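Local structure of trichothecene 15-O-acetyltransferase TRI3 (Fusarium sporotrichioides, 3FOT) at residues Arg48-Ala56 with Ala134-Arg145; Val468-Arg479 with Asn490-Tyr498. The protein transfers an acetyl group to the 15-oxygen of trichothecene intermediates such as 15-deacetylcalonectrin, a step on the route to T-2 toxin and related mycotoxins. All coordinates share one frame; numbering follows the deposited sequence.

Contact 1 of 2, residues Arg48-Ala56 with Ala134-Arg145; sequences RALYDLYIA and ALDLWSEMEEGR
With CG lying beside the backbone N in Y54 (chi1 -67°) but beside the carbonyl carbon in W138 (chi1 171°), the two side chains meet at about a right angle. W138 CD1 stands over the centre of the phenol ring, 3.3 Å from Y54 CE2, in an edge-to-face (T-shaped) pair with planes 65° apart. M141 CE comes to the edge of the same ring, 4.1 Å from Y54 CE1. At the far end, Y54 OH donates over 2.7 Å to the anti lone pair of E142 OE2. R145 grips this carboxylate side-on: its NE bonds E142 OE1 at 3.1 Å and its NH2 bonds E142 OE2 at 3.2 Å, the oxygens near the guanidinium plane but met from above the carboxylate plane. N470 also donates to E142 OE2, a set of bonds that probably favours the ionised carboxylate. A49, the C-prime residue of a Schellman motif, lays CB over the centre of the guanidinium face, 3.4 Å from R145 CZ. Near the start of the helix the packing is plainly apolar, A56 CB meeting A134 CB at 3.5 Å. In this BAHD-superfamily enzyme, segment 134-145 runs roughly antiparallel to residues 53-56, against one face of the six-stranded sheet; H183 of the adjoining strand 177-184 stacks with Y54, and strand 277-283 touches the helix through C279 against W138.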
loop_
_atom_site.group_PDB
_atom_site.type_symbol
_atom_site.label_atom_id
_atom_site.label_comp_id
_atom_site.label_asym_id
_atom_site.label_seq_id
_atom_site.Cartn_x
_atom_site.Cartn_y
_atom_site.Cartn_z
ATOM N N ARG A 48 6.104 -16.668 -0.513
ATOM C CA ARG A 48 4.728 -17.058 -0.763
ATOM C C ARG A 48 3.871 -15.849 -1.128
ATOM O O ARG A 48 2.654 -15.955 -1.188
ATOM C CB ARG A 48 4.142 -17.722 0.462
ATOM C CG ARG A 48 4.628 -19.143 0.690
ATOM C CD ARG A 48 3.836 -19.753 1.852
ATOM N NE ARG A 48 4.279 -19.228 3.144
ATOM C CZ ARG A 48 3.519 -19.134 4.237
ATOM N NH1 ARG A 48 2.237 -19.503 4.206
ATOM N NH2 ARG A 48 4.050 -18.655 5.360
ATOM N N ALA A 49 4.532 -14.715 -1.378
ATOM C CA ALA A 49 3.863 -13.477 -1.803
ATOM C C ALA A 49 2.837 -12.976 -0.793
ATOM O O ALA A 49 1.848 -12.343 -1.178
ATOM C CB ALA A 49 3.191 -13.682 -3.179
ATOM N N LEU A 50 3.082 -13.239 0.496
ATOM C CA LEU A 50 2.066 -13.026 1.517
ATOM C C LEU A 50 1.704 -11.561 1.711
ATOM O O LEU A 50 0.596 -11.292 2.132
ATOM C CB LEU A 50 2.436 -13.664 2.864
ATOM C CG LEU A 50 2.523 -15.202 2.915
ATOM C CD1 LEU A 50 2.506 -15.643 4.373
ATOM C CD2 LEU A 50 1.404 -15.845 2.107
ATOM N N TYR A 51 2.622 -10.638 1.425
ATOM C CA TYR A 51 2.313 -9.189 1.532
ATOM C C TYR A 51 2.368 -8.421 0.195
ATOM O O TYR A 51 2.516 -7.199 0.206
ATOM C CB TYR A 51 3.279 -8.472 2.492
ATOM C CG TYR A 51 3.216 -8.902 3.941
ATOM C CD1 TYR A 51 2.397 -8.234 4.842
ATOM C CD2 TYR A 51 3.993 -9.956 4.410
ATOM C CE1 TYR A 51 2.351 -8.608 6.191
ATOM C CE2 TYR A 51 3.963 -10.337 5.745
ATOM C CZ TYR A 51 3.133 -9.663 6.629
ATOM O OH TYR A 51 3.066 -10.039 7.963
ATOM N N ASP A 52 2.257 -9.122 -0.930
ATOM C CA ASP A 52 2.445 -8.499 -2.249
ATOM C C ASP A 52 1.424 -7.366 -2.448
ATOM O O ASP A 52 0.274 -7.465 -1.988
ATOM C CB ASP A 52 2.279 -9.530 -3.375
ATOM C CG ASP A 52 3.560 -10.310 -3.684
ATOM O OD1 ASP A 52 4.487 -10.378 -2.835
ATOM O OD2 ASP A 52 3.649 -10.875 -4.802
ATOM N N LEU A 53 1.864 -6.318 -3.136
ATOM C CA LEU A 53 1.027 -5.159 -3.468
ATOM C C LEU A 53 0.472 -5.328 -4.861
ATOM O O LEU A 53 1.195 -5.748 -5.766
ATOM C CB LEU A 53 1.877 -3.878 -3.487
ATOM C CG LEU A 53 2.752 -3.530 -2.295
ATOM C CD1 LEU A 53 3.683 -2.387 -2.666
ATOM C CD2 LEU A 53 1.822 -3.155 -1.182
ATOM N N TYR A 54 -0.809 -5.022 -5.042
ATOM C CA TYR A 54 -1.368 -4.928 -6.387
ATOM C C TYR A 54 -2.128 -3.618 -6.491
ATOM O O TYR A 54 -2.842 -3.227 -5.554
ATOM C CB TYR A 54 -2.360 -6.041 -6.657
ATOM C CG TYR A 54 -1.800 -7.436 -6.720
ATOM C CD1 TYR A 54 -1.587 -8.045 -7.956
ATOM C CD2 TYR A 54 -1.525 -8.159 -5.555
ATOM C CE1 TYR A 54 -1.123 -9.344 -8.047
ATOM C CE2 TYR A 54 -1.051 -9.480 -5.633
ATOM C CZ TYR A 54 -0.852 -10.053 -6.887
ATOM O OH TYR A 54 -0.424 -11.341 -7.055
ATOM N N ILE A 55 -1.977 -2.958 -7.630
ATOM C CA ILE A 55 -2.771 -1.752 -7.937
ATOM C C ILE A 55 -3.543 -2.030 -9.233
ATOM O O ILE A 55 -2.946 -2.322 -10.262
ATOM C CB ILE A 55 -1.879 -0.490 -8.052
ATOM C CG1 ILE A 55 -1.134 -0.247 -6.721
ATOM C CG2 ILE A 55 -2.738 0.788 -8.396
ATOM C CD1 ILE A 55 0.120 0.675 -6.864
ATOM N N ALA A 56 -4.877 -1.978 -9.164
ATOM C CA ALA A 56 -5.713 -2.249 -10.325
ATOM C C ALA A 56 -6.216 -0.917 -10.837
ATOM O O ALA A 56 -6.890 -0.168 -10.090
ATOM C CB ALA A 56 -6.893 -3.188 -9.944
ATOM N N ALA A 134 -8.838 -6.240 -14.031
ATOM C CA ALA A 134 -7.573 -6.327 -13.299
ATOM C C ALA A 134 -7.721 -7.145 -11.997
ATOM O O ALA A 134 -6.856 -7.970 -11.672
ATOM C CB ALA A 134 -7.008 -4.908 -13.023
ATOM N N LEU A 135 -8.798 -6.911 -11.242
ATOM C CA LEU A 135 -9.010 -7.684 -10.006
ATOM C C LEU A 135 -9.354 -9.146 -10.258
ATOM O O LEU A 135 -9.038 -9.987 -9.434
ATOM C CB LEU A 135 -10.033 -7.028 -9.067
ATOM C CG LEU A 135 -9.499 -5.717 -8.446
ATOM C CD1 LEU A 135 -10.558 -5.042 -7.592
ATOM C CD2 LEU A 135 -8.212 -5.901 -7.645
ATOM N N ASP A 136 -9.999 -9.445 -11.388
ATOM C CA ASP A 136 -10.232 -10.847 -11.797
ATOM C C ASP A 136 -8.894 -11.543 -11.963
ATOM O O ASP A 136 -8.701 -12.667 -11.522
ATOM C CB ASP A 136 -10.967 -10.933 -13.142
ATOM C CG ASP A 136 -12.442 -10.593 -13.049
ATOM O OD1 ASP A 136 -13.009 -10.587 -11.943
ATOM O OD2 ASP A 136 -13.031 -10.307 -14.114
ATOM N N LEU A 137 -7.959 -10.851 -12.595
ATOM C CA LEU A 137 -6.621 -11.394 -12.802
ATOM C C LEU A 137 -5.851 -11.566 -11.488
ATOM O O LEU A 137 -5.136 -12.557 -11.297
ATOM C CB LEU A 137 -5.846 -10.502 -13.763
ATOM C CG LEU A 137 -4.427 -10.954 -14.083
ATOM C CD1 LEU A 137 -4.407 -12.376 -14.662
ATOM C CD2 LEU A 137 -3.780 -9.913 -15.036
ATOM N N TRP A 138 -6.011 -10.627 -10.566
ATOM C CA TRP A 138 -5.420 -10.796 -9.237
ATOM C C TRP A 138 -5.883 -12.133 -8.643
ATOM O O TRP A 138 -5.073 -12.946 -8.163
ATOM C CB TRP A 138 -5.840 -9.613 -8.350
ATOM C CG TRP A 138 -5.472 -9.799 -6.893
ATOM C CD1 TRP A 138 -4.237 -9.973 -6.396
ATOM C CD2 TRP A 138 -6.370 -9.842 -5.785
ATOM N NE1 TRP A 138 -4.290 -10.129 -5.017
ATOM C CE2 TRP A 138 -5.595 -10.060 -4.624
ATOM C CE3 TRP A 138 -7.756 -9.718 -5.658
ATOM C CZ2 TRP A 138 -6.150 -10.128 -3.349
ATOM C CZ3 TRP A 138 -8.318 -9.792 -4.385
ATOM C CH2 TRP A 138 -7.516 -9.995 -3.246
ATOM N N SER A 139 -7.199 -12.347 -8.672
ATOM C CA SER A 139 -7.796 -13.576 -8.146
ATOM C C SER A 139 -7.149 -14.798 -8.796
ATOM O O SER A 139 -6.777 -15.762 -8.119
ATOM C CB SER A 139 -9.311 -13.579 -8.394
ATOM O OG SER A 139 -9.947 -12.600 -7.575
ATOM N N GLU A 140 -7.002 -14.743 -10.114
ATOM C CA GLU A 140 -6.477 -15.863 -10.865
ATOM C C GLU A 140 -5.017 -16.111 -10.507
ATOM O O GLU A 140 -4.588 -17.259 -10.364
ATOM C CB GLU A 140 -6.643 -15.572 -12.357
ATOM C CG GLU A 140 -5.927 -16.523 -13.242
ATOM C CD GLU A 140 -5.936 -16.058 -14.675
ATOM O OE1 GLU A 140 -4.921 -16.306 -15.366
ATOM O OE2 GLU A 140 -6.945 -15.441 -15.085
ATOM N N MET A 141 -4.259 -15.027 -10.338
ATOM C CA MET A 141 -2.849 -15.126 -10.025
ATOM C C MET A 141 -2.643 -15.695 -8.625
ATOM O O MET A 141 -1.758 -16.549 -8.396
ATOM C CB MET A 141 -2.177 -13.756 -10.165
ATOM C CG MET A 141 -2.002 -13.331 -11.600
ATOM S SD MET A 141 -1.368 -11.617 -11.667
ATOM C CE MET A 141 0.269 -11.805 -10.988
ATOM N N GLU A 142 -3.492 -15.271 -7.704
ATOM C CA GLU A 142 -3.399 -15.779 -6.339
ATOM C C GLU A 142 -3.834 -17.237 -6.256
ATOM O O GLU A 142 -3.192 -18.033 -5.563
ATOM C CB GLU A 142 -4.161 -14.875 -5.383
ATOM C CG GLU A 142 -3.443 -13.542 -5.191
ATOM C CD GLU A 142 -2.018 -13.713 -4.654
ATOM O OE1 GLU A 142 -1.779 -14.626 -3.823
ATOM O OE2 GLU A 142 -1.122 -12.962 -5.074
ATOM N N GLU A 143 -4.880 -17.593 -6.992
ATOM C CA GLU A 143 -5.285 -19.011 -7.099
ATOM C C GLU A 143 -4.173 -19.857 -7.752
ATOM O O GLU A 143 -3.814 -20.934 -7.242
ATOM C CB GLU A 143 -6.628 -19.139 -7.832
ATOM C CG GLU A 143 -7.810 -18.564 -7.043
ATOM C CD GLU A 143 -9.028 -18.194 -7.898
ATOM O OE1 GLU A 143 -9.099 -18.622 -9.082
ATOM O OE2 GLU A 143 -9.917 -17.460 -7.376
ATOM N N GLY A 144 -3.609 -19.347 -8.850
ATOM C CA GLY A 144 -2.512 -20.004 -9.569
ATOM C C GLY A 144 -1.238 -20.218 -8.758
ATOM O O GLY A 144 -0.601 -21.270 -8.879
ATOM N N ARG A 145 -0.885 -19.214 -7.946
ATOM C CA ARG A 145 0.276 -19.192 -7.010
ATOM C C ARG A 145 0.669 -20.565 -6.479
ATOM O O ARG A 145 1.829 -20.930 -6.452
ATOM C CB ARG A 145 0.046 -18.198 -5.861
ATOM C CG ARG A 145 1.292 -17.967 -5.012
ATOM C CD ARG A 145 1.185 -16.692 -4.152
ATOM N NE ARG A 145 0.936 -15.507 -4.977
ATOM C CZ ARG A 145 1.774 -15.053 -5.905
ATOM N NH1 ARG A 145 2.926 -15.703 -6.133
ATOM N NH2 ARG A 145 1.454 -13.977 -6.608
HETATM O O HOH W 1 -0.438 -14.741 -1.266
#

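Contact 2 of 2, residues Val468-Arg479 with Asn490-Tyr498; sequences VVNQSLPYLAIR and NIIYNDANY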
loop_
_atom_site.group_PDB
_atom_site.type_symbol
_atom_site.label_atom_id
_atom_site.label_comp_id
_atom_site.label_asym_id
_atom_site.label_seq_id
_atom_site.Cartn_x
_atom_site.Cartn_y
_atom_site.Cartn_z
ATOM N N VAL A 468 -4.732 -3.076 -3.479
ATOM C CA VAL A 468 -4.848 -4.270 -2.646
ATOM C C VAL A 468 -3.474 -4.736 -2.139
ATOM O O VAL A 468 -2.462 -4.631 -2.840
ATOM C CB VAL A 468 -5.649 -5.417 -3.357
ATOM C CG1 VAL A 468 -7.016 -4.908 -3.864
ATOM C CG2 VAL A 468 -4.872 -5.994 -4.496
ATOM N N VAL A 469 -3.443 -5.215 -0.895
ATOM C CA VAL A 469 -2.241 -5.834 -0.328
ATOM C C VAL A 469 -2.676 -7.209 0.117
ATOM O O VAL A 469 -3.687 -7.313 0.836
ATOM C CB VAL A 469 -1.703 -5.073 0.884
ATOM C CG1 VAL A 469 -0.462 -5.762 1.422
ATOM C CG2 VAL A 469 -1.383 -3.637 0.485
ATOM N N ASN A 470 -1.966 -8.255 -0.315
ATOM C CA ASN A 470 -2.361 -9.621 0.020
ATOM C C ASN A 470 -2.456 -9.761 1.535
ATOM O O ASN A 470 -1.675 -9.155 2.257
ATOM C CB ASN A 470 -1.347 -10.640 -0.492
ATOM C CG ASN A 470 -1.498 -10.937 -1.986
ATOM O OD1 ASN A 470 -2.504 -10.592 -2.614
ATOM N ND2 ASN A 470 -0.498 -11.592 -2.546
ATOM N N GLN A 471 -3.410 -10.560 2.000
ATOM C CA GLN A 471 -3.608 -10.782 3.433
ATOM C C GLN A 471 -3.537 -12.278 3.741
ATOM O O GLN A 471 -4.366 -13.060 3.251
ATOM C CB GLN A 471 -4.949 -10.208 3.899
ATOM C CG GLN A 471 -5.366 -10.606 5.336
ATOM C CD GLN A 471 -4.474 -10.003 6.417
ATOM O OE1 GLN A 471 -3.265 -10.221 6.437
ATOM N NE2 GLN A 471 -5.083 -9.263 7.345
ATOM N N SER A 472 -2.533 -12.645 4.537
ATOM C CA SER A 472 -2.333 -14.015 4.985
ATOM C C SER A 472 -2.590 -14.184 6.493
ATOM O O SER A 472 -2.471 -15.294 7.015
ATOM C CB SER A 472 -0.888 -14.427 4.695
ATOM O OG SER A 472 0.011 -13.641 5.500
ATOM N N LEU A 473 -2.875 -13.085 7.183
ATOM C CA LEU A 473 -3.160 -13.126 8.625
ATOM C C LEU A 473 -4.672 -13.045 8.830
ATOM O O LEU A 473 -5.401 -12.638 7.909
ATOM C CB LEU A 473 -2.397 -12.017 9.373
ATOM C CG LEU A 473 -0.902 -12.319 9.622
ATOM C CD1 LEU A 473 -0.146 -11.100 10.132
ATOM C CD2 LEU A 473 -0.682 -13.528 10.573
ATOM N N PRO A 474 -5.164 -13.481 10.002
ATOM C CA PRO A 474 -6.595 -13.646 10.181
ATOM C C PRO A 474 -7.361 -12.410 10.667
ATOM O O PRO A 474 -8.410 -12.561 11.264
ATOM C CB PRO A 474 -6.672 -14.763 11.223
ATOM C CG PRO A 474 -5.488 -14.497 12.091
ATOM C CD PRO A 474 -4.405 -13.984 11.166
ATOM N N TYR A 475 -6.852 -11.201 10.422
ATOM C CA TYR A 475 -7.643 -10.002 10.755
ATOM C C TYR A 475 -8.173 -9.373 9.474
ATOM O O TYR A 475 -7.629 -9.597 8.394
ATOM C CB TYR A 475 -6.856 -8.963 11.574
ATOM C CG TYR A 475 -5.579 -8.491 10.938
ATOM C CD1 TYR A 475 -5.552 -7.359 10.114
ATOM C CD2 TYR A 475 -4.380 -9.164 11.172
ATOM C CE1 TYR A 475 -4.366 -6.915 9.554
ATOM C CE2 TYR A 475 -3.205 -8.745 10.598
ATOM C CZ TYR A 475 -3.197 -7.629 9.784
ATOM O OH TYR A 475 -2.007 -7.211 9.233
ATOM N N LEU A 476 -9.241 -8.601 9.607
ATOM C CA LEU A 476 -9.795 -7.885 8.473
ATOM C C LEU A 476 -8.944 -6.651 8.321
ATOM O O LEU A 476 -8.776 -5.893 9.278
ATOM C CB LEU A 476 -11.254 -7.496 8.737
ATOM C CG LEU A 476 -12.240 -8.657 8.883
ATOM C CD1 LEU A 476 -13.617 -8.108 9.114
ATOM C CD2 LEU A 476 -12.241 -9.592 7.661
ATOM N N ALA A 477 -8.365 -6.469 7.136
ATOM C CA ALA A 477 -7.534 -5.297 6.901
ATOM C C ALA A 477 -8.339 -4.356 6.032
ATOM O O ALA A 477 -8.613 -4.677 4.869
ATOM C CB ALA A 477 -6.242 -5.706 6.183
ATOM N N ILE A 478 -8.653 -3.187 6.579
ATOM C CA ILE A 478 -9.605 -2.273 5.978
ATOM C C ILE A 478 -8.863 -1.065 5.481
ATOM O O ILE A 478 -8.197 -0.380 6.261
ATOM C CB ILE A 478 -10.722 -1.877 6.988
ATOM C CG1 ILE A 478 -11.423 -3.142 7.502
ATOM C CG2 ILE A 478 -11.729 -0.964 6.309
ATOM C CD1 ILE A 478 -12.134 -2.958 8.807
ATOM N N ARG A 479 -8.943 -0.823 4.169
ATOM C CA ARG A 479 -8.191 0.262 3.561
ATOM C C ARG A 479 -9.156 1.340 3.052
ATOM O O ARG A 479 -10.224 1.010 2.542
ATOM C CB ARG A 479 -7.361 -0.256 2.385
ATOM C CG ARG A 479 -6.583 -1.569 2.650
ATOM C CD ARG A 479 -5.589 -1.815 1.501
ATOM N NE ARG A 479 -4.459 -0.891 1.565
ATOM C CZ ARG A 479 -3.352 -1.081 2.264
ATOM N NH1 ARG A 479 -2.399 -0.155 2.230
ATOM N NH2 ARG A 479 -3.183 -2.183 2.987
ATOM N N ASN A 490 -12.013 -0.838 1.073
ATOM C CA ASN A 490 -11.680 -2.209 0.694
ATOM C C ASN A 490 -11.374 -3.003 1.971
ATOM O O ASN A 490 -10.653 -2.490 2.831
ATOM C CB ASN A 490 -10.440 -2.163 -0.201
ATOM C CG ASN A 490 -10.226 -3.436 -1.024
ATOM O OD1 ASN A 490 -10.780 -4.501 -0.741
ATOM N ND2 ASN A 490 -9.395 -3.317 -2.057
ATOM N N ILE A 491 -11.913 -4.199 2.090
ATOM C CA ILE A 491 -11.489 -5.071 3.166
ATOM C C ILE A 491 -10.809 -6.265 2.531
ATOM O O ILE A 491 -11.396 -6.983 1.707
ATOM C CB ILE A 491 -12.633 -5.556 4.065
ATOM C CG1 ILE A 491 -13.418 -4.378 4.647
ATOM C CG2 ILE A 491 -12.053 -6.439 5.203
ATOM C CD1 ILE A 491 -14.511 -4.795 5.681
ATOM N N ILE A 492 -9.551 -6.463 2.901
ATOM C CA ILE A 492 -8.833 -7.637 2.444
ATOM C C ILE A 492 -8.797 -8.622 3.603
ATOM O O ILE A 492 -8.641 -8.226 4.768
ATOM C CB ILE A 492 -7.413 -7.311 1.962
ATOM C CG1 ILE A 492 -7.434 -6.204 0.911
ATOM C CG2 ILE A 492 -6.759 -8.518 1.343
ATOM C CD1 ILE A 492 -6.961 -4.916 1.438
ATOM N N TYR A 493 -9.001 -9.882 3.270
ATOM C CA TYR A 493 -9.089 -10.913 4.281
ATOM C C TYR A 493 -8.575 -12.180 3.670
ATOM O O TYR A 493 -8.374 -12.254 2.449
ATOM C CB TYR A 493 -10.523 -11.061 4.766
ATOM C CG TYR A 493 -11.507 -11.609 3.770
ATOM C CD1 TYR A 493 -11.952 -12.924 3.868
ATOM C CD2 TYR A 493 -12.023 -10.810 2.738
ATOM C CE1 TYR A 493 -12.860 -13.431 2.976
ATOM C CE2 TYR A 493 -12.943 -11.312 1.850
ATOM C CZ TYR A 493 -13.359 -12.625 1.978
ATOM O OH TYR A 493 -14.271 -13.148 1.086
ATOM N N ASN A 494 -8.314 -13.165 4.515
ATOM C CA ASN A 494 -7.959 -14.470 4.014
ATOM C C ASN A 494 -9.185 -15.362 4.092
ATOM O O ASN A 494 -9.826 -15.425 5.141
ATOM C CB ASN A 494 -6.810 -15.040 4.821
ATOM C CG ASN A 494 -6.188 -16.212 4.137
ATOM O OD1 ASN A 494 -6.673 -17.334 4.271
ATOM N ND2 ASN A 494 -5.161 -15.949 3.329
ATOM N N ASP A 495 -9.509 -16.057 2.997
ATOM C CA ASP A 495 -10.775 -16.799 2.941
ATOM C C ASP A 495 -10.831 -18.106 3.725
ATOM O O ASP A 495 -11.882 -18.758 3.747
ATOM C CB ASP A 495 -11.318 -16.961 1.515
ATOM C CG ASP A 495 -10.535 -17.958 0.676
ATOM O OD1 ASP A 495 -9.620 -18.629 1.183
ATOM O OD2 ASP A 495 -10.858 -18.086 -0.530
ATOM N N ALA A 496 -9.724 -18.468 4.371
ATOM C CA ALA A 496 -9.747 -19.522 5.380
ATOM C C ALA A 496 -10.425 -19.032 6.660
ATOM O O ALA A 496 -10.996 -19.832 7.416
ATOM C CB ALA A 496 -8.351 -19.969 5.693
ATOM N N ASN A 497 -10.355 -17.720 6.893
ATOM C CA ASN A 497 -10.676 -17.158 8.212
ATOM C C ASN A 497 -12.072 -16.542 8.316
ATOM O O ASN A 497 -12.643 -16.459 9.423
ATOM C CB ASN A 497 -9.612 -16.135 8.628
ATOM C CG ASN A 497 -8.201 -16.681 8.535
ATOM O OD1 ASN A 497 -7.321 -16.023 7.989
ATOM N ND2 ASN A 497 -7.979 -17.904 9.052
ATOM N N TYR A 498 -12.602 -16.099 7.177
ATOM C CA TYR A 498 -13.925 -15.504 7.106
ATOM C C TYR A 498 -14.645 -15.939 5.841
ATOM O O TYR A 498 -14.025 -16.283 4.843
ATOM C CB TYR A 498 -13.825 -13.971 7.069
ATOM C CG TYR A 498 -13.077 -13.405 8.228
ATOM C CD1 TYR A 498 -13.748 -13.040 9.409
ATOM C CD2 TYR A 498 -11.702 -13.229 8.159
ATOM C CE1 TYR A 498 -13.052 -12.511 10.487
ATOM C CE2 TYR A 498 -10.996 -12.696 9.236
ATOM C CZ TYR A 498 -11.674 -12.342 10.389
ATOM O OH TYR A 498 -10.979 -11.828 11.462
HETATM O O HOH W 2 -4.476 -16.411 8.633
HETATM O O HOH W 3 -8.128 -12.429 7.316
HETATM O O HOH W 4 -10.660 -9.047 12.089
#
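Y498 OH is gripped twice: it donates to P474 O over 2.7 Å and accepts from water 4, which in turn takes the N-H of L476. These bonds tie down the turn leading into the beta hairpin of strands 477-483 and 486-494. In the hairpin, A477 with I492 and R479 with N490 are antiparallel hydrogen-bonded pairs, and I478 with I491 between them is a non-hydrogen-bonded one. The bond from R479 N to N490 O is short, 2.7 Å, and nearly straight. On one face of the sheet I478 and I491 lie side by side, CG1 against CG1, with Y506 and V503 of helix 500-516 packed on them. L476 carries this apolar layer to Y498: its CD2 sits over the phenol face, 3.7 Å from the Y498 ring centroid and only 11° off the normal, a CH-pi contact, while the same methyl touches Y493 CB. On the other face I492 reaches in two directions: its CD1 lies 3.4 Å from R479 CD on the partner strand, and its CG2 lies 3.3 Å from V469 O at the end of strand 457-469 and also packs on Q471 CB. R479 ends in a salt bridge to D439 and binds a glycerol, probably from the crystallisation liquor. Water 3 joins L473 O, Y475 O and N494 N where direct strand pairing has ended. The N494 amide, with CG anti to the backbone N (chi1 -166°), faces both ways: OD1 accepts from A496 N in an Asx turn and from A275 N, whereas N494 ND2 donates to Q471 O at 3.0 Å, in the carbonyl plane on a lone pair, with an angle of 171° at the hydrogen.

Both contacts are buried in the core, yet they join different elements: contact 1 seats a helix on the six-stranded sheet, whereas contact 2 pairs strands of the four-stranded sheet and fastens the loop that leads into them. Strand 457-469 is the bridge, since it neighbours strand 53-61 and runs on into that loop; Y54 N lies 2.8 Å from V468 O. N470 of contact 2 is a further tie, its amide bonding A49, W138 and E142 of contact 1. Chemically, contact 1 concentrates an aromatic pair and an ion pair whose carboxylate is buried, while contact 2 relies on main-chain hydrogen bonds, bound waters and aliphatic layers.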